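PDB 2QQZ: glyoxalase family protein, putative from Bacillus anthracis, which is of unknown function but has the glyoxalase/bleomycin resistance/dioxygenase fold, whose members include metal-dependent enzymes and drug-binding proteins. Local coordinates for residues A[83-87]-A[106-110]; A[19-23]-A[62-68]; A[26-31]-A[50-54]; A[68-73]-A[115-119]. All coordinates share one frame; numbering follows the deposited sequence. Where two conformers were deposited one is given.

Interaction 1: A[83-87]-A[106-110]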
loop_
_atom_site.group_PDB
_atom_site.type_symbol
_atom_site.label_atom_id
_atom_site.label_comp_id
_atom_site.label_asym_id
_atom_site.label_seq_id
_atom_site.Cartn_x
_atom_site.Cartn_y
_atom_site.Cartn_z
ATOM N N ILE A 83 3.695 14.885 13.162
ATOM C CA ILE A 83 2.382 14.796 12.529
ATOM C C ILE A 83 1.416 15.962 12.850
ATOM O O ILE A 83 0.632 16.354 11.982
ATOM C CB ILE A 83 1.682 13.439 12.885
ATOM C CG1 ILE A 83 0.470 13.228 12.007
ATOM C CG2 ILE A 83 1.339 13.357 14.386
ATOM C CD1 ILE A 83 0.208 11.735 11.712
ATOM N N ASP A 84 1.523 16.447 14.091
ATOM C CA ASP A 84 0.791 17.577 14.605
ATOM C C ASP A 84 0.881 18.728 13.612
ATOM O O ASP A 84 -0.128 19.205 13.080
ATOM C CB ASP A 84 1.317 17.974 16.014
ATOM C CG ASP A 84 2.882 17.759 16.209
ATOM O OD1 ASP A 84 3.368 16.606 16.076
ATOM O OD2 ASP A 84 3.606 18.733 16.572
ATOM N N GLU A 85 2.119 19.110 13.338
ATOM C CA GLU A 85 2.494 20.238 12.484
ATOM C C GLU A 85 2.164 19.942 10.999
ATOM O O GLU A 85 1.749 20.829 10.245
ATOM C CB GLU A 85 3.980 20.514 12.676
ATOM C CG GLU A 85 4.466 21.731 11.964
ATOM C CD GLU A 85 6.007 21.825 11.915
ATOM O OE1 GLU A 85 6.658 21.645 12.981
ATOM O OE2 GLU A 85 6.555 22.089 10.810
ATOM N N PHE A 86 2.357 18.694 10.582
ATOM C CA PHE A 86 1.979 18.297 9.219
ATOM C C PHE A 86 0.490 18.503 9.021
ATOM O O PHE A 86 0.082 19.110 8.026
ATOM C CB PHE A 86 2.344 16.849 8.993
ATOM C CG PHE A 86 1.904 16.291 7.670
ATOM C CD1 PHE A 86 2.433 16.789 6.480
ATOM C CD2 PHE A 86 1.033 15.200 7.627
ATOM C CE1 PHE A 86 2.079 16.241 5.255
ATOM C CE2 PHE A 86 0.681 14.642 6.422
ATOM C CZ PHE A 86 1.216 15.167 5.229
ATOM N N LYS A 87 -0.310 17.999 9.962
ATOM C CA LYS A 87 -1.766 18.130 9.907
ATOM C C LYS A 87 -2.251 19.601 9.822
ATOM O O LYS A 87 -3.135 19.907 9.001
ATOM C CB LYS A 87 -2.420 17.455 11.115
ATOM C CG LYS A 87 -3.971 17.403 11.007
ATOM C CD LYS A 87 -4.535 16.448 12.028
ATOM C CE LYS A 87 -4.951 17.192 13.244
ATOM N NZ LYS A 87 -5.795 16.324 14.104
ATOM N N VAL A 106 -0.716 5.590 18.837
ATOM C CA VAL A 106 -0.449 6.212 17.546
ATOM C C VAL A 106 -1.384 7.398 17.294
ATOM O O VAL A 106 -2.586 7.357 17.552
ATOM C CB VAL A 106 -0.544 5.177 16.389
ATOM C CG1 VAL A 106 -0.410 5.844 15.052
ATOM C CG2 VAL A 106 0.572 4.112 16.482
ATOM N N ILE A 107 -0.836 8.472 16.761
ATOM C CA ILE A 107 -1.648 9.577 16.313
ATOM C C ILE A 107 -1.837 9.346 14.847
ATOM O O ILE A 107 -0.879 9.002 14.129
ATOM C CB ILE A 107 -0.917 10.937 16.544
ATOM C CG1 ILE A 107 -0.650 11.108 18.040
ATOM C CG2 ILE A 107 -1.723 12.132 15.949
ATOM C CD1 ILE A 107 0.169 12.361 18.428
ATOM N N ARG A 108 -3.044 9.556 14.353
ATOM C CA ARG A 108 -3.242 9.327 12.932
ATOM C C ARG A 108 -4.510 9.951 12.417
ATOM O O ARG A 108 -5.436 10.255 13.173
ATOM C CB ARG A 108 -3.250 7.830 12.668
ATOM C CG ARG A 108 -4.464 7.132 13.201
ATOM C CD ARG A 108 -4.334 5.685 12.919
ATOM N NE ARG A 108 -5.471 5.016 13.574
ATOM C CZ ARG A 108 -5.862 3.761 13.355
ATOM N NH1 ARG A 108 -5.207 2.981 12.494
ATOM N NH2 ARG A 108 -6.898 3.293 14.030
ATOM N N PHE A 109 -4.570 10.124 11.115
ATOM C CA PHE A 109 -5.742 10.732 10.493
ATOM C C PHE A 109 -5.785 10.358 9.015
ATOM O O PHE A 109 -4.740 9.954 8.420
ATOM C CB PHE A 109 -5.741 12.258 10.679
ATOM C CG PHE A 109 -4.625 12.990 9.961
ATOM C CD1 PHE A 109 -4.788 13.417 8.647
ATOM C CD2 PHE A 109 -3.424 13.266 10.604
ATOM C CE1 PHE A 109 -3.795 14.117 8.000
ATOM C CE2 PHE A 109 -2.386 13.958 9.956
ATOM C CZ PHE A 109 -2.557 14.365 8.660
ATOM N N TYR A 110 -6.966 10.519 8.410
ATOM C CA TYR A 110 -7.155 10.174 6.999
ATOM C C TYR A 110 -7.443 11.441 6.245
ATOM O O TYR A 110 -8.019 12.382 6.781
ATOM C CB TYR A 110 -8.345 9.244 6.819
ATOM C CG TYR A 110 -8.357 8.071 7.739
ATOM C CD1 TYR A 110 -7.352 7.107 7.664
ATOM C CD2 TYR A 110 -9.401 7.869 8.640
ATOM C CE1 TYR A 110 -7.345 6.001 8.499
ATOM C CE2 TYR A 110 -9.414 6.728 9.478
ATOM C CZ TYR A 110 -8.376 5.827 9.408
ATOM O OH TYR A 110 -8.328 4.680 10.199
#
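F109 offers its ring to three side chains of helix 83-87, and the tight part of this contact gathers around it. I83 comes in at the rim, near the ring plane, with its CG1 3.6 Å from F109 CE2. F86 also meets that rim, its CD2 standing 3.8 Å from F109 CZ. The methylene chain of K87 lies over one face of the same ring, where a CH-pi contact puts K87 CD 4.0 Å from the F109 centroid and 24° off the normal. A bend at chi3 (96°) turns the K87 amine away to its salt-bridge partner D99, leaving the methylenes on the ring. This is the helix-on-sheet layer of a βαβββ unit: helix and strand run nearly parallel, 19° apart, with their axes 9.7 Å from each other, and F86 also packs edge-to-face on F121 of the neighbouring strand and against Y7 of the second subunit. Toward I107 the packing thins. There I83 CG2 touches I107 CG2 at 3.6 Å, methyl to methyl, and I107, an exposed residue, also touches K125.

Interaction 2: A[19-23]-A[62-68]; sequences PVGCE and IGVEQNF
P19 lies over one face of the F68 ring and P70 N over the other, set toward its rim, while F115 O and N117 OD1 stand at the edge. CD of P19 makes the CH-pi contact, 4.1 Å from the F68 centroid and 27° off its normal.

Further along, the packing is apolar. V64 turns its two methyls to different partners: CG1 meets V20 CG2 at 3.6 Å, and CG2 meets C22 SG at 3.9 Å. The thiol reaches V64 because chi1 of 63° sets SG between the backbone N and carbonyl carbon of C22; it touches I62 CG2 as well, at 4.1 Å. The E23 side chain crosses V64 at about a right angle, OE2 near V64 CG2, and OE2 accepts a hydrogen bond from G50 N.

Polar linkage of the backbones is indirect. One water accepts from V20 N and donates to E65 O, 3.0 Å from each, and E65 O also receives a weak bond from F68 N within its type I turn. A type II turn from P19 to C22, with G21 at positive phi, reverses the other chain. The arrangement joins the two ends of a βαβββ unit: the loop from its first strand, 8-18, into helix 23-33 lies over the end of its last strand, 58-64, the parallel neighbour of the first.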
loop_
_atom_site.group_PDB
_atom_site.type_symbol
_atom_site.label_atom_id
_atom_site.label_comp_id
_atom_site.label_asym_id
_atom_site.label_seq_id
_atom_site.Cartn_x
_atom_site.Cartn_y
_atom_site.Cartn_z
ATOM N N PRO A 19 -8.205 8.385 -12.412
ATOM C CA PRO A 19 -8.685 8.353 -13.787
ATOM C C PRO A 19 -7.704 8.849 -14.864
ATOM O O PRO A 19 -6.728 9.552 -14.568
ATOM C CB PRO A 19 -9.918 9.268 -13.753
ATOM C CG PRO A 19 -9.726 10.170 -12.568
ATOM C CD PRO A 19 -8.828 9.445 -11.597
ATOM N N VAL A 20 -8.044 8.568 -16.123
ATOM C CA VAL A 20 -7.244 9.124 -17.233
ATOM C C VAL A 20 -7.218 10.651 -17.083
ATOM O O VAL A 20 -8.237 11.249 -16.748
ATOM C CB VAL A 20 -7.896 8.725 -18.561
ATOM C CG1 VAL A 20 -7.110 9.216 -19.738
ATOM C CG2 VAL A 20 -8.043 7.204 -18.617
ATOM N N GLY A 21 -6.081 11.285 -17.352
ATOM C CA GLY A 21 -5.963 12.741 -17.256
ATOM C C GLY A 21 -5.638 13.248 -15.865
ATOM O O GLY A 21 -5.639 14.439 -15.638
ATOM N N CYS A 22 -5.307 12.360 -14.938
ATOM C CA CYS A 22 -5.190 12.730 -13.514
ATOM C C CYS A 22 -3.907 13.499 -13.152
ATOM O O CYS A 22 -3.804 13.987 -12.006
ATOM C CB CYS A 22 -5.191 11.461 -12.638
ATOM S SG CYS A 22 -3.725 10.406 -13.022
ATOM N N GLU A 23 -2.935 13.577 -14.081
ATOM C CA GLU A 23 -1.554 13.928 -13.713
ATOM C C GLU A 23 -1.442 15.288 -13.054
ATOM O O GLU A 23 -0.698 15.443 -12.089
ATOM C CB GLU A 23 -0.616 13.824 -14.924
ATOM C CG GLU A 23 -0.398 12.404 -15.463
ATOM C CD GLU A 23 -1.475 11.914 -16.433
ATOM O OE1 GLU A 23 -2.459 12.640 -16.688
ATOM O OE2 GLU A 23 -1.335 10.778 -16.933
ATOM N N ILE A 62 0.960 6.556 -8.939
ATOM C CA ILE A 62 -0.437 6.886 -9.329
ATOM C C ILE A 62 -0.609 6.344 -10.733
ATOM O O ILE A 62 0.020 6.844 -11.695
ATOM C CB ILE A 62 -0.712 8.410 -9.266
ATOM C CG1 ILE A 62 -0.284 9.023 -7.903
ATOM C CG2 ILE A 62 -2.171 8.650 -9.628
ATOM C CD1 ILE A 62 -0.966 8.260 -6.708
ATOM N N GLY A 63 -1.444 5.301 -10.859
ATOM C CA GLY A 63 -1.664 4.620 -12.120
ATOM C C GLY A 63 -3.059 4.916 -12.647
ATOM O O GLY A 63 -4.077 4.870 -11.902
ATOM N N VAL A 64 -3.102 5.201 -13.941
ATOM C CA VAL A 64 -4.300 5.621 -14.657
ATOM C C VAL A 64 -5.190 4.399 -14.866
ATOM O O VAL A 64 -4.693 3.312 -15.264
ATOM C CB VAL A 64 -3.919 6.273 -16.020
ATOM C CG1 VAL A 64 -5.030 6.132 -16.987
ATOM C CG2 VAL A 64 -3.665 7.729 -15.827
ATOM N N GLU A 65 -6.499 4.568 -14.594
ATOM C CA GLU A 65 -7.464 3.495 -14.828
ATOM C C GLU A 65 -8.717 4.028 -15.500
ATOM O O GLU A 65 -9.430 4.896 -14.960
ATOM C CB GLU A 65 -7.817 2.789 -13.506
ATOM C CG GLU A 65 -6.639 2.060 -12.833
ATOM C CD GLU A 65 -6.092 0.837 -13.615
ATOM O OE1 GLU A 65 -6.709 0.415 -14.625
ATOM O OE2 GLU A 65 -5.036 0.280 -13.200
ATOM N N GLN A 66 -9.015 3.530 -16.689
ATOM C CA GLN A 66 -10.201 3.912 -17.329
ATOM C C GLN A 66 -11.433 3.501 -16.508
ATOM O O GLN A 66 -12.435 4.237 -16.483
ATOM C CB GLN A 66 -10.236 3.207 -18.672
ATOM C CG GLN A 66 -11.368 3.457 -19.432
ATOM C CD GLN A 66 -11.408 2.520 -20.621
ATOM O OE1 GLN A 66 -10.662 1.527 -20.694
ATOM N NE2 GLN A 66 -12.261 2.826 -21.548
ATOM N N ASN A 67 -11.326 2.361 -15.824
ATOM C CA ASN A 67 -12.424 1.878 -14.963
ATOM C C ASN A 67 -12.133 2.212 -13.498
ATOM O O ASN A 67 -12.363 1.430 -12.625
ATOM C CB ASN A 67 -12.648 0.395 -15.159
ATOM C CG ASN A 67 -13.248 0.075 -16.511
ATOM O OD1 ASN A 67 -12.767 -0.833 -17.209
ATOM N ND2 ASN A 67 -14.280 0.829 -16.908
ATOM N N PHE A 68 -11.591 3.393 -13.248
ATOM C CA PHE A 68 -11.274 3.803 -11.897
ATOM C C PHE A 68 -12.475 3.732 -10.888
ATOM O O PHE A 68 -13.590 4.249 -11.153
ATOM C CB PHE A 68 -10.702 5.213 -11.913
ATOM C CG PHE A 68 -10.503 5.803 -10.541
ATOM C CD1 PHE A 68 -9.620 5.245 -9.654
ATOM C CD2 PHE A 68 -11.197 6.975 -10.167
ATOM C CE1 PHE A 68 -9.425 5.786 -8.371
ATOM C CE2 PHE A 68 -11.042 7.518 -8.904
ATOM C CZ PHE A 68 -10.121 6.974 -8.020
HETATM O O HOH W 1 -10.744 7.312 -16.138
#

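Interaction 3: A[26-31]-A[50-54]. With SO4 (sulfate ion), chain C.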
loop_
_atom_site.group_PDB
_atom_site.type_symbol
_atom_site.label_atom_id
_atom_site.label_comp_id
_atom_site.label_asym_id
_atom_site.label_seq_id
_atom_site.Cartn_x
_atom_site.Cartn_y
_atom_site.Cartn_z
ATOM N N ALA A 26 -2.948 15.068 -9.536
ATOM C CA ALA A 26 -2.114 14.200 -8.709
ATOM C C ALA A 26 -0.844 14.948 -8.229
ATOM O O ALA A 26 -0.472 14.873 -7.030
ATOM C CB ALA A 26 -1.730 12.935 -9.494
ATOM N N ARG A 27 -0.189 15.673 -9.156
ATOM C CA ARG A 27 0.987 16.471 -8.814
ATOM C C ARG A 27 0.602 17.580 -7.848
ATOM O O ARG A 27 1.329 17.827 -6.886
ATOM C CB ARG A 27 1.707 17.017 -10.069
ATOM C CG ARG A 27 2.142 15.888 -10.982
ATOM C CD ARG A 27 3.135 16.209 -12.055
ATOM N NE ARG A 27 2.548 16.318 -13.368
ATOM C CZ ARG A 27 2.795 15.528 -14.417
ATOM N NH1 ARG A 27 2.181 15.813 -15.552
ATOM N NH2 ARG A 27 3.640 14.492 -14.359
ATOM N N ALA A 28 -0.542 18.232 -8.076
ATOM C CA ALA A 28 -0.982 19.268 -7.155
ATOM C C ALA A 28 -1.156 18.727 -5.715
ATOM O O ALA A 28 -0.791 19.405 -4.736
ATOM C CB ALA A 28 -2.256 19.981 -7.673
ATOM N N PHE A 29 -1.662 17.502 -5.570
ATOM C CA PHE A 29 -1.930 16.988 -4.255
ATOM C C PHE A 29 -0.734 16.232 -3.649
ATOM O O PHE A 29 -0.211 16.643 -2.590
ATOM C CB PHE A 29 -3.184 16.110 -4.252
ATOM C CG PHE A 29 -3.492 15.507 -2.903
ATOM C CD1 PHE A 29 -4.254 16.224 -1.953
ATOM C CD2 PHE A 29 -3.034 14.232 -2.591
ATOM C CE1 PHE A 29 -4.562 15.644 -0.722
ATOM C CE2 PHE A 29 -3.343 13.645 -1.362
ATOM C CZ PHE A 29 -4.103 14.375 -0.432
ATOM N N TYR A 30 -0.267 15.184 -4.333
ATOM C CA TYR A 30 0.814 14.366 -3.806
ATOM C C TYR A 30 2.137 15.108 -3.712
ATOM O O TYR A 30 2.922 14.904 -2.756
ATOM C CB TYR A 30 0.953 13.058 -4.620
ATOM C CG TYR A 30 -0.147 12.093 -4.318
ATOM C CD1 TYR A 30 -0.129 11.307 -3.147
ATOM C CD2 TYR A 30 -1.228 11.965 -5.194
ATOM C CE1 TYR A 30 -1.174 10.426 -2.857
ATOM C CE2 TYR A 30 -2.290 11.094 -4.907
ATOM C CZ TYR A 30 -2.254 10.328 -3.726
ATOM O OH TYR A 30 -3.272 9.426 -3.438
ATOM N N GLY A 31 2.359 15.983 -4.695
ATOM C CA GLY A 31 3.569 16.741 -4.803
ATOM C C GLY A 31 3.466 18.035 -4.029
ATOM O O GLY A 31 4.181 18.212 -3.038
ATOM N N GLY A 50 0.100 8.798 -15.666
ATOM C CA GLY A 50 0.194 8.638 -14.231
ATOM C C GLY A 50 1.508 9.246 -13.786
ATOM O O GLY A 50 2.245 9.798 -14.605
ATOM N N CYS A 51 1.786 9.191 -12.493
ATOM C CA CYS A 51 3.005 9.725 -11.925
ATOM C C CYS A 51 3.450 8.974 -10.693
ATOM O O CYS A 51 2.662 8.252 -10.072
ATOM C CB CYS A 51 2.931 11.231 -11.671
ATOM S SG CYS A 51 1.338 11.961 -11.515
ATOM N N TRP A 52 4.737 9.147 -10.357
ATOM C CA TRP A 52 5.387 8.465 -9.249
ATOM C C TRP A 52 5.925 9.507 -8.301
ATOM O O TRP A 52 6.417 10.540 -8.742
ATOM C CB TRP A 52 6.568 7.635 -9.766
ATOM C CG TRP A 52 6.151 6.390 -10.563
ATOM C CD1 TRP A 52 4.902 6.101 -11.035
ATOM C CD2 TRP A 52 6.997 5.281 -10.946
ATOM N NE1 TRP A 52 4.894 4.880 -11.671
ATOM C CE2 TRP A 52 6.173 4.368 -11.682
ATOM C CE3 TRP A 52 8.384 4.999 -10.793
ATOM C CZ2 TRP A 52 6.675 3.151 -12.241
ATOM C CZ3 TRP A 52 8.888 3.789 -11.329
ATOM C CH2 TRP A 52 8.029 2.883 -12.044
ATOM N N PHE A 53 5.843 9.219 -7.004
ATOM C CA PHE A 53 6.310 10.164 -5.981
ATOM C C PHE A 53 7.128 9.359 -4.992
ATOM O O PHE A 53 6.833 8.200 -4.769
ATOM C CB PHE A 53 5.166 10.917 -5.295
ATOM C CG PHE A 53 4.333 11.703 -6.245
ATOM C CD1 PHE A 53 4.642 13.028 -6.525
ATOM C CD2 PHE A 53 3.266 11.099 -6.916
ATOM C CE1 PHE A 53 3.899 13.749 -7.444
ATOM C CE2 PHE A 53 2.513 11.806 -7.852
ATOM C CZ PHE A 53 2.825 13.132 -8.109
ATOM N N LYS A 54 8.202 9.958 -4.483
ATOM C CA LYS A 54 9.075 9.341 -3.496
ATOM C C LYS A 54 8.556 9.559 -2.068
ATOM O O LYS A 54 8.183 10.671 -1.736
ATOM C CB LYS A 54 10.446 10.027 -3.633
ATOM C CG LYS A 54 11.523 9.449 -2.753
ATOM C CD LYS A 54 12.816 10.287 -2.788
ATOM C CE LYS A 54 13.659 9.910 -1.580
ATOM N NZ LYS A 54 14.121 8.495 -1.758
HETATM S S SO4 C . 2.643 2.162 -13.839
HETATM O O1 SO4 C . 3.643 2.545 -12.826
HETATM O O2 SO4 C . 2.944 2.692 -15.187
HETATM O O3 SO4 C . 1.360 2.724 -13.390
HETATM O O4 SO4 C . 2.595 0.709 -13.940
#
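Helix 26-31 lies almost parallel to strand 51-54, the N-to-C directions differing by 13° and the axes standing 9.7 Å apart.

F53 projects from the strand against the helix. CB of Y30 sits almost squarely above the ring, 3.7 Å from the F53 centroid and 9° off the normal, making a CH-pi contact. The two aromatic rings are slid apart and barely overlap, since the Y30 ring leads away from F53 toward D113, to whose OD2 the hydroxyl is hydrogen-bonded. At the far end of the F53 ring, CZ touches CG of R27 at 4.0 Å as the two side chains cross at about a right angle. C51 fills the next position: its SG lies 3.8 Å from A26 CB and 4.0 Å from R27 CG. Beyond CG the R27 chain bends at chi3, and its guanidinium forms a salt bridge with E38.

W52 projects from the other side of the strand, stacked on H61. Its NE1 donates to sulfate O1 at 2.9 Å in a bent bond, 136° at the hydrogen, the acceptor lying in the indole plane, and K41 and R48 bind the same ion. The chemistry thus divides at the strand: largely apolar toward the helix, with the R27–E38 salt bridge at its rim, and on the other side an anion site holding a sulfate ion, which probably came from the crystallisation liquor.

Interaction 4: A[68-73]-A[115-119]. With SO4 (sulfate ion), chain D.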
loop_
_atom_site.group_PDB
_atom_site.type_symbol
_atom_site.label_atom_id
_atom_site.label_comp_id
_atom_site.label_asym_id
_atom_site.label_seq_id
_atom_site.Cartn_x
_atom_site.Cartn_y
_atom_site.Cartn_z
ATOM N N PHE A 68 -11.591 3.393 -13.248
ATOM C CA PHE A 68 -11.274 3.803 -11.897
ATOM C C PHE A 68 -12.475 3.732 -10.888
ATOM O O PHE A 68 -13.590 4.249 -11.153
ATOM C CB PHE A 68 -10.702 5.213 -11.913
ATOM C CG PHE A 68 -10.503 5.803 -10.541
ATOM C CD1 PHE A 68 -9.620 5.245 -9.654
ATOM C CD2 PHE A 68 -11.197 6.975 -10.167
ATOM C CE1 PHE A 68 -9.425 5.786 -8.371
ATOM C CE2 PHE A 68 -11.042 7.518 -8.904
ATOM C CZ PHE A 68 -10.121 6.974 -8.020
ATOM N N ASN A 69 -12.208 3.112 -9.742
ATOM C CA ASN A 69 -13.158 3.142 -8.619
ATOM C C ASN A 69 -12.385 3.610 -7.361
ATOM O O ASN A 69 -11.443 2.962 -6.963
ATOM C CB ASN A 69 -13.718 1.737 -8.415
ATOM C CG ASN A 69 -14.945 1.712 -7.536
ATOM O OD1 ASN A 69 -15.576 2.753 -7.250
ATOM N ND2 ASN A 69 -15.325 0.515 -7.126
ATOM N N PRO A 70 -12.748 4.748 -6.747
ATOM C CA PRO A 70 -11.791 5.180 -5.667
ATOM C C PRO A 70 -11.748 4.157 -4.500
ATOM O O PRO A 70 -12.769 3.454 -4.237
ATOM C CB PRO A 70 -12.315 6.552 -5.205
ATOM C CG PRO A 70 -13.649 6.821 -5.975
ATOM C CD PRO A 70 -13.919 5.654 -6.930
ATOM N N ALA A 71 -10.613 4.050 -3.831
ATOM C CA ALA A 71 -10.450 3.089 -2.719
ATOM C C ALA A 71 -10.704 3.937 -1.450
ATOM O O ALA A 71 -9.792 4.637 -0.938
ATOM C CB ALA A 71 -9.029 2.498 -2.710
ATOM N N LYS A 72 -11.954 3.917 -0.989
ATOM C CA LYS A 72 -12.392 4.769 0.122
ATOM C C LYS A 72 -12.127 4.126 1.475
ATOM O O LYS A 72 -12.242 4.785 2.523
ATOM C CB LYS A 72 -13.881 5.074 -0.016
ATOM C CG LYS A 72 -14.199 5.817 -1.307
ATOM C CD LYS A 72 -15.694 6.045 -1.443
ATOM C CE LYS A 72 -16.015 6.787 -2.777
ATOM N NZ LYS A 72 -17.470 7.110 -2.923
ATOM N N ARG A 73 -11.751 2.846 1.474
ATOM C CA ARG A 73 -11.664 2.106 2.724
ATOM C C ARG A 73 -10.270 1.494 2.973
ATOM O O ARG A 73 -9.515 2.001 3.796
ATOM C CB ARG A 73 -12.806 1.081 2.800
ATOM C CG ARG A 73 -14.135 1.710 2.434
ATOM C CD ARG A 73 -15.346 1.028 3.036
ATOM N NE ARG A 73 -15.628 -0.324 2.515
ATOM C CZ ARG A 73 -15.992 -0.633 1.266
ATOM N NH1 ARG A 73 -16.256 -1.905 0.961
ATOM N NH2 ARG A 73 -16.101 0.297 0.318
ATOM N N PHE A 115 -9.093 12.206 -6.024
ATOM C CA PHE A 115 -9.887 11.237 -6.818
ATOM C C PHE A 115 -10.753 10.405 -5.883
ATOM O O PHE A 115 -11.507 9.536 -6.329
ATOM C CB PHE A 115 -8.972 10.316 -7.635
ATOM C CG PHE A 115 -7.815 11.052 -8.243
ATOM C CD1 PHE A 115 -8.049 12.030 -9.244
ATOM C CD2 PHE A 115 -6.529 10.869 -7.758
ATOM C CE1 PHE A 115 -6.988 12.788 -9.765
ATOM C CE2 PHE A 115 -5.412 11.643 -8.289
ATOM C CZ PHE A 115 -5.661 12.588 -9.269
ATOM N N GLY A 116 -10.669 10.717 -4.587
ATOM C CA GLY A 116 -11.486 10.081 -3.608
ATOM C C GLY A 116 -10.819 8.877 -2.934
ATOM O O GLY A 116 -11.496 8.192 -2.167
ATOM N N ASN A 117 -9.551 8.591 -3.229
ATOM C CA ASN A 117 -8.800 7.520 -2.502
ATOM C C ASN A 117 -8.438 7.987 -1.079
ATOM O O ASN A 117 -7.977 9.134 -0.897
ATOM C CB ASN A 117 -7.480 7.146 -3.207
ATOM C CG ASN A 117 -7.687 6.662 -4.611
ATOM O OD1 ASN A 117 -8.357 5.650 -4.840
ATOM N ND2 ASN A 117 -7.083 7.362 -5.563
ATOM N N ARG A 118 -8.709 7.129 -0.104
ATOM C CA ARG A 118 -8.258 7.330 1.291
ATOM C C ARG A 118 -6.744 7.103 1.429
ATOM O O ARG A 118 -6.183 6.116 0.905
ATOM C CB ARG A 118 -8.975 6.377 2.202
ATOM C CG ARG A 118 -8.505 6.407 3.665
ATOM C CD ARG A 118 -9.670 5.872 4.569
ATOM N NE ARG A 118 -10.658 6.945 4.788
ATOM C CZ ARG A 118 -11.616 6.926 5.724
ATOM N NH1 ARG A 118 -11.764 5.867 6.525
ATOM N NH2 ARG A 118 -12.466 7.940 5.822
ATOM N N ILE A 119 -6.103 8.002 2.161
ATOM C CA ILE A 119 -4.673 7.926 2.507
ATOM C C ILE A 119 -4.662 8.168 4.024
ATOM O O ILE A 119 -5.398 9.054 4.498
ATOM C CB ILE A 119 -3.881 9.119 1.887
ATOM C CG1 ILE A 119 -3.990 9.070 0.370
ATOM C CG2 ILE A 119 -2.406 9.123 2.370
ATOM C CD1 ILE A 119 -3.440 7.773 -0.260
HETATM S S SO4 D . -15.320 5.955 7.875
HETATM O O1 SO4 D . -14.166 6.755 8.222
HETATM O O2 SO4 D . -15.165 4.564 8.254
HETATM O O3 SO4 D . -16.435 6.572 8.592
HETATM O O4 SO4 D . -15.618 6.022 6.466
HETATM O O HOH W 2 -6.600 4.192 -0.902
HETATM O O HOH W 3 -10.888 3.110 6.399
#
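The linker between strands 58-64 and 76-80 runs here beside the turn that leads into strand 118-124, and A71 joins it to N117 and R118 by two hydrogen bonds. A71 N donates to N117 OD1 at 2.9 Å in a nearly straight bond, 171° at the hydrogen. A71 O in turn accepts from R118 N at 2.8 Å. The amide of N117 is held at its other end too: ND2 donates to A17 O and D113 OD2, which fixes the rotation that presents OD1 to A71.

Beside this pair, F115 O stands 3.3 Å from F68 CE2, and F115 CB packs 3.6 Å from F68 CZ. P70 adds its CB, 3.5 Å from G116 O.

At the other end R118 bends at chi3 (-80°) alongside the linker, its CD 3.5 Å from K72 O. K72 O stands over one face of its guanidinium, while sulfate O1 lies in plane at the edge and accepts from both R118 NH1 (3.1 Å) and NH2 (3.2 Å). A water bridges R118 NH1 to R73 O, and Y110 supplies a cation-pi partner. In the conformer given, R73 makes a salt bridge to E65 of the second subunit. This is the linker of a fold built from two βαβββ units, carrying the chain from the first four-stranded sheet to the second and held against the turn that enters the last strand.

From the N terminus, the chain first leaves strand 8-18 through 19-23, and interaction 2 closes that loop when strand 58-64 ends. Interaction 3 is nested inside it, setting helix 23-33 on strand 51-55; the two touch through the backbone pairing of I62 with C51 and through E23 at G50. F68 ends interaction 2 and begins interaction 4, whose loop closes at 115-119. Within that second loop lies interaction 1, the corresponding seat of helix 83-92 on strand 106-112. The outer contacts thus follow in series, each holding one helix-on-sheet contact, and F115, packed on P19, C22 and A26, ties interaction 4 back to the first sheet's helix and loop.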